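Local coordinates for GDSL-like Lipase/Acylhydrolase family protein (PDB 4K9S) that probably acts as a GDSL-type (SGNH) esterase that removes O-acetyl groups from peptidoglycan in Neisseria meningitidis, at residues A100-N105 with M135-S140; V149-K154 with L179-A184. All coordinates share one frame; numbering follows the deposited sequence.

Contact 1: residues A100-N105 with M135-S140; sequences AAVRHN and MTLTAS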
loop_
_atom_site.group_PDB
_atom_site.type_symbol
_atom_site.label_atom_id
_atom_site.label_comp_id
_atom_site.label_asym_id
_atom_site.label_seq_id
_atom_site.Cartn_x
_atom_site.Cartn_y
_atom_site.Cartn_z
ATOM N N ALA A 100 6.611 6.923 6.823
ATOM C CA ALA A 100 6.555 8.298 7.296
ATOM C C ALA A 100 5.932 8.390 8.685
ATOM O O ALA A 100 6.293 9.249 9.482
ATOM C CB ALA A 100 5.770 9.162 6.311
ATOM N N ALA A 101 4.993 7.500 8.978
ATOM C CA ALA A 101 4.188 7.657 10.181
ATOM C C ALA A 101 4.685 6.884 11.407
ATOM O O ALA A 101 4.082 6.978 12.472
ATOM C CB ALA A 101 2.707 7.354 9.885
ATOM N N VAL A 102 5.779 6.135 11.270
ATOM C CA VAL A 102 6.394 5.465 12.421
ATOM C C VAL A 102 7.887 5.415 12.301
ATOM O O VAL A 102 8.414 5.293 11.208
ATOM C CB VAL A 102 5.966 3.975 12.586
ATOM C CG1 VAL A 102 5.149 3.788 13.828
ATOM C CG2 VAL A 102 5.251 3.456 11.357
ATOM N N ARG A 103 8.575 5.459 13.432
ATOM C CA ARG A 103 10.011 5.181 13.429
ATOM C C ARG A 103 10.315 3.863 14.140
ATOM O O ARG A 103 9.652 3.500 15.111
ATOM C CB ARG A 103 10.810 6.340 14.030
ATOM C CG ARG A 103 10.630 6.525 15.526
ATOM C CD ARG A 103 11.577 7.608 16.046
ATOM N NE ARG A 103 11.890 7.452 17.468
ATOM C CZ ARG A 103 12.712 6.525 17.956
ATOM N NH1 ARG A 103 13.290 5.646 17.140
ATOM N NH2 ARG A 103 12.948 6.468 19.264
ATOM N N HIS A 104 11.309 3.141 13.637
ATOM C CA HIS A 104 11.645 1.820 14.162
ATOM C C HIS A 104 12.945 1.830 14.975
ATOM O O HIS A 104 13.918 2.473 14.582
ATOM C CB HIS A 104 11.779 0.807 13.014
ATOM C CG HIS A 104 10.490 0.496 12.306
ATOM N ND1 HIS A 104 10.004 1.263 11.270
ATOM C CD2 HIS A 104 9.608 -0.521 12.468
ATOM C CE1 HIS A 104 8.872 0.739 10.829
ATOM N NE2 HIS A 104 8.612 -0.348 11.533
ATOM N N ASN A 105 12.950 1.123 16.104
ATOM C CA ASN A 105 14.160 0.889 16.898
ATOM C C ASN A 105 14.203 -0.544 17.437
ATOM O O ASN A 105 13.451 -0.894 18.343
ATOM C CB ASN A 105 14.262 1.890 18.052
ATOM C CG ASN A 105 15.594 1.790 18.807
ATOM O OD1 ASN A 105 16.538 1.133 18.354
ATOM N ND2 ASN A 105 15.672 2.456 19.962
HETATM N N MSE A 135 11.783 -5.027 19.401
HETATM C CA MSE A 135 11.414 -4.033 18.404
HETATM C C MSE A 135 10.476 -3.016 19.032
HETATM O O MSE A 135 9.512 -3.396 19.699
HETATM C CB MSE A 135 10.707 -4.721 17.237
HETATM C CG MSE A 135 10.329 -3.841 16.093
HETATM SE SE MSE A 135 11.856 -2.917 15.296
HETATM C CE MSE A 135 11.142 -1.270 15.639
ATOM N N THR A 136 10.760 -1.727 18.851
ATOM C CA THR A 136 9.806 -0.696 19.264
ATOM C C THR A 136 9.462 0.299 18.151
ATOM O O THR A 136 10.334 0.818 17.470
ATOM C CB THR A 136 10.187 0.032 20.585
ATOM O OG1 THR A 136 9.999 1.449 20.438
ATOM C CG2 THR A 136 11.588 -0.243 20.982
ATOM N N LEU A 137 8.174 0.535 17.967
ATOM C CA LEU A 137 7.684 1.461 16.969
ATOM C C LEU A 137 7.175 2.662 17.715
ATOM O O LEU A 137 6.322 2.519 18.589
ATOM C CB LEU A 137 6.519 0.841 16.209
ATOM C CG LEU A 137 6.774 -0.522 15.566
ATOM C CD1 LEU A 137 6.014 -1.599 16.302
ATOM C CD2 LEU A 137 6.375 -0.498 14.112
ATOM N N THR A 138 7.708 3.840 17.412
ATOM C CA THR A 138 7.202 5.032 18.068
ATOM C C THR A 138 6.631 5.968 17.027
ATOM O O THR A 138 7.219 6.159 15.969
ATOM C CB THR A 138 8.235 5.746 18.990
ATOM O OG1 THR A 138 8.788 6.885 18.326
ATOM C CG2 THR A 138 9.336 4.804 19.457
ATOM N N ALA A 139 5.462 6.520 17.328
ATOM C CA ALA A 139 4.724 7.319 16.368
ATOM C C ALA A 139 5.407 8.646 16.179
ATOM O O ALA A 139 5.750 9.318 17.160
ATOM C CB ALA A 139 3.302 7.531 16.832
ATOM N N SER A 140 5.597 9.014 14.910
ATOM C CA SER A 140 6.227 10.282 14.552
ATOM C C SER A 140 5.497 11.479 15.172
ATOM O O SER A 140 6.118 12.503 15.462
ATOM C CB SER A 140 6.355 10.413 13.034
ATOM O OG SER A 140 7.387 9.564 12.557
HETATM O O HOH W 1 11.271 3.389 17.491
#

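Contact 2: residues V149-K154 with L179-A184; sequences VSLFAK and LDTGAA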
loop_
_atom_site.group_PDB
_atom_site.type_symbol
_atom_site.label_atom_id
_atom_site.label_comp_id
_atom_site.label_asym_id
_atom_site.label_seq_id
_atom_site.Cartn_x
_atom_site.Cartn_y
_atom_site.Cartn_z
ATOM N N VAL A 149 -4.262 -3.309 17.909
ATOM C CA VAL A 149 -3.050 -3.832 17.273
ATOM C C VAL A 149 -3.227 -5.250 16.740
ATOM O O VAL A 149 -3.655 -6.144 17.457
ATOM C CB VAL A 149 -1.816 -3.808 18.215
ATOM C CG1 VAL A 149 -0.616 -4.480 17.550
ATOM C CG2 VAL A 149 -1.468 -2.395 18.627
ATOM N N SER A 150 -2.907 -5.430 15.467
ATOM C CA SER A 150 -2.832 -6.738 14.843
ATOM C C SER A 150 -1.459 -6.930 14.182
ATOM O O SER A 150 -0.891 -5.987 13.632
ATOM C CB SER A 150 -3.944 -6.913 13.809
ATOM O OG SER A 150 -5.176 -7.173 14.439
ATOM N N LEU A 151 -0.935 -8.154 14.231
ATOM C CA LEU A 151 0.341 -8.474 13.602
ATOM C C LEU A 151 0.202 -9.710 12.746
ATOM O O LEU A 151 -0.310 -10.740 13.198
ATOM C CB LEU A 151 1.402 -8.812 14.643
ATOM C CG LEU A 151 1.675 -7.982 15.880
ATOM C CD1 LEU A 151 0.602 -8.145 16.963
ATOM C CD2 LEU A 151 3.009 -8.429 16.382
ATOM N N PHE A 152 0.680 -9.639 11.515
ATOM C CA PHE A 152 0.938 -10.870 10.804
ATOM C C PHE A 152 2.150 -11.497 11.489
ATOM O O PHE A 152 3.123 -10.804 11.764
ATOM C CB PHE A 152 1.212 -10.596 9.339
ATOM C CG PHE A 152 -0.026 -10.378 8.534
ATOM C CD1 PHE A 152 -0.728 -11.450 8.023
ATOM C CD2 PHE A 152 -0.498 -9.108 8.290
ATOM C CE1 PHE A 152 -1.871 -11.249 7.276
ATOM C CE2 PHE A 152 -1.633 -8.914 7.551
ATOM C CZ PHE A 152 -2.319 -9.983 7.045
ATOM N N ALA A 153 2.089 -12.786 11.794
ATOM C CA ALA A 153 3.151 -13.391 12.581
ATOM C C ALA A 153 3.214 -14.895 12.400
ATOM O O ALA A 153 2.193 -15.556 12.303
ATOM C CB ALA A 153 2.955 -13.060 14.041
ATOM N N LYS A 154 4.423 -15.428 12.347
ATOM C CA LYS A 154 4.611 -16.862 12.289
ATOM C C LYS A 154 5.701 -17.267 13.251
ATOM O O LYS A 154 6.867 -16.904 13.069
ATOM C CB LYS A 154 4.965 -17.322 10.875
ATOM C CG LYS A 154 5.323 -18.814 10.790
ATOM C CD LYS A 154 5.686 -19.227 9.367
ATOM C CE LYS A 154 6.877 -18.416 8.843
ATOM N NZ LYS A 154 7.275 -18.849 7.471
ATOM N N LEU A 179 -2.234 -11.965 14.852
ATOM C CA LEU A 179 -2.348 -11.860 16.297
ATOM C C LEU A 179 -3.150 -10.603 16.608
ATOM O O LEU A 179 -2.788 -9.525 16.143
ATOM C CB LEU A 179 -0.952 -11.729 16.901
ATOM C CG LEU A 179 -0.154 -12.948 17.358
ATOM C CD1 LEU A 179 -0.428 -14.214 16.544
ATOM C CD2 LEU A 179 1.306 -12.587 17.321
ATOM N N ASP A 180 -4.235 -10.736 17.376
ATOM C CA ASP A 180 -5.063 -9.576 17.737
ATOM C C ASP A 180 -4.848 -9.167 19.177
ATOM O O ASP A 180 -5.043 -9.968 20.094
ATOM C CB ASP A 180 -6.555 -9.860 17.533
ATOM C CG ASP A 180 -6.939 -9.949 16.071
ATOM O OD1 ASP A 180 -6.167 -9.454 15.206
ATOM O OD2 ASP A 180 -8.016 -10.516 15.789
ATOM N N THR A 181 -4.440 -7.926 19.382
ATOM C CA THR A 181 -4.185 -7.458 20.730
ATOM C C THR A 181 -4.490 -5.972 20.822
ATOM O O THR A 181 -5.248 -5.446 20.016
ATOM C CB THR A 181 -2.735 -7.792 21.197
ATOM O OG1 THR A 181 -2.572 -7.439 22.575
ATOM C CG2 THR A 181 -1.693 -7.061 20.353
ATOM N N GLY A 182 -3.907 -5.299 21.805
ATOM C CA GLY A 182 -4.192 -3.899 22.023
ATOM C C GLY A 182 -3.095 -3.276 22.852
ATOM O O GLY A 182 -2.592 -3.895 23.785
ATOM N N ALA A 183 -2.718 -2.051 22.505
ATOM C CA ALA A 183 -1.632 -1.368 23.193
ATOM C C ALA A 183 -1.563 0.101 22.796
ATOM O O ALA A 183 -2.211 0.534 21.842
ATOM C CB ALA A 183 -0.320 -2.042 22.897
ATOM N N ALA A 184 -0.784 0.863 23.554
ATOM C CA ALA A 184 -0.546 2.266 23.268
ATOM C C ALA A 184 0.764 2.364 22.515
ATOM O O ALA A 184 1.582 1.444 22.571
ATOM C CB ALA A 184 -0.452 3.044 24.561
#

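Contact 1: residues A100-N105 with M135-S140
A100 and S140 meet where the two segments come together: the S140 hydroxyl gives a weak hydrogen bond, OG to A100 O at 3.3 Å. Beyond this point strand 102-105, part of the outermost strand of a five-stranded antiparallel sheet in the N-terminal family region, runs antiparallel to its neighbour, strand 135-139. V102 sends CG1 across to L137 CB, 4.0 Å away, on the face that also carries H104. R103 then forms a closed hydrogen-bonded pair with T138. Its amide N reaches T138 O at 3.0 Å in a practically straight line (179°), and its carbonyl receives T138 N. On the other face, the R103 chain leaves with CG between backbone N and carbonyl carbon (chi1 70°) and extends to NE, which carries it across T138. CG lies 3.4 Å from T138 OG1, while T138 CG2 sits over one face of the guanidinium, near its rim. NE also comes near the T138 hydroxyl, but at an angle too poor for a hydrogen bond. H104 returns to the V102 side. L137 lies alongside it, pointing the same way, with CD2 3.4 Å from H104 NE2 and approaching the imidazole obliquely. The selenomethionine M135 bends round to place CE at the edge of the same ring. H104 NE2 is itself bound to the Y90 carbonyl, which helps fix the ring. N105 N gives its bond to T136 O, and T136 N meets N105 O from 37° above the carbonyl plane. With T138 N on R103 O and N105 N on T136 O, a water makes a second bond to each carbonyl. The chemistry thus divides by face: hydrocarbon and imidazole gather around V102, H104 and L137, whereas polar chains and water occupy the side of R103, N105, T136 and T138.

Contact 2: residues V149-K154 with L179-A184
S150 and D180 pair their side chains over one face of the strands. Each swings its first side-chain branch anti to the carbonyl carbon, beside the backbone N (chi1 -77° for S150 and -71° for D180), and this brings the two polar ends together. The S150 hydroxyl donates to the carboxylate, OG to D180 OD1 at 2.6 Å. It meets that oxygen on the anti side and 34° out of the carboxylate plane. The other face is mainly apolar. V149 and T181 lie side by side there, and T181 turns its methyl into the position between N and carbonyl carbon, leaving CG2 3.9 Å from V149 CB. L151 CD1 packs 3.9 Å from L179 CB. Further on, L179 CD2 reaches A153 CB at 3.7 Å. L179 and T181 also touch V169 of the other five-stranded sheet, so this face looks into the interior of a two-sheet beta sandwich, consistent with the galactose-binding-like clan to which the N-terminal family belongs. Strand 177-183 is the outermost strand of its sheet, with 147-155 inside it. T181 N meets V149 O at 2.7 Å, nearly along the C=O axis, whereas the return bond from V149 N to T181 O stretches to 3.2 Å and comes from well above the carbonyl plane. Between L151 and L179 both amide-carbonyl bonds are shorter than that, and L179 O also accepts a CA-H contact from S150. Past T181 the apolar row thins, and V149 CG2 comes only to 4.4 Å from A183 CB.

How the contacts relate
Both contacts join an outermost strand to its inner neighbour, but in different five-stranded antiparallel sheets: contact 1 pairs 102-106 with 133-139, contact 2 pairs 177-183 with 147-155. Strands 133-139 and 147-155 follow each other in the chain, so the path passes from one sheet to the other between the contacts. Their centres lie about 15 Å apart and their nearest atoms about 6 Å, so they do not touch. Both are partly buried, although contact 2 has the larger share of buried residues. Contact 1 sets an arginine and a bridging water on its polar face, with an imidazole on the other. Contact 2 has one serine-carboxylate bond opposite a mainly aliphatic face of V149, L151 and L179, with the T181 methyl.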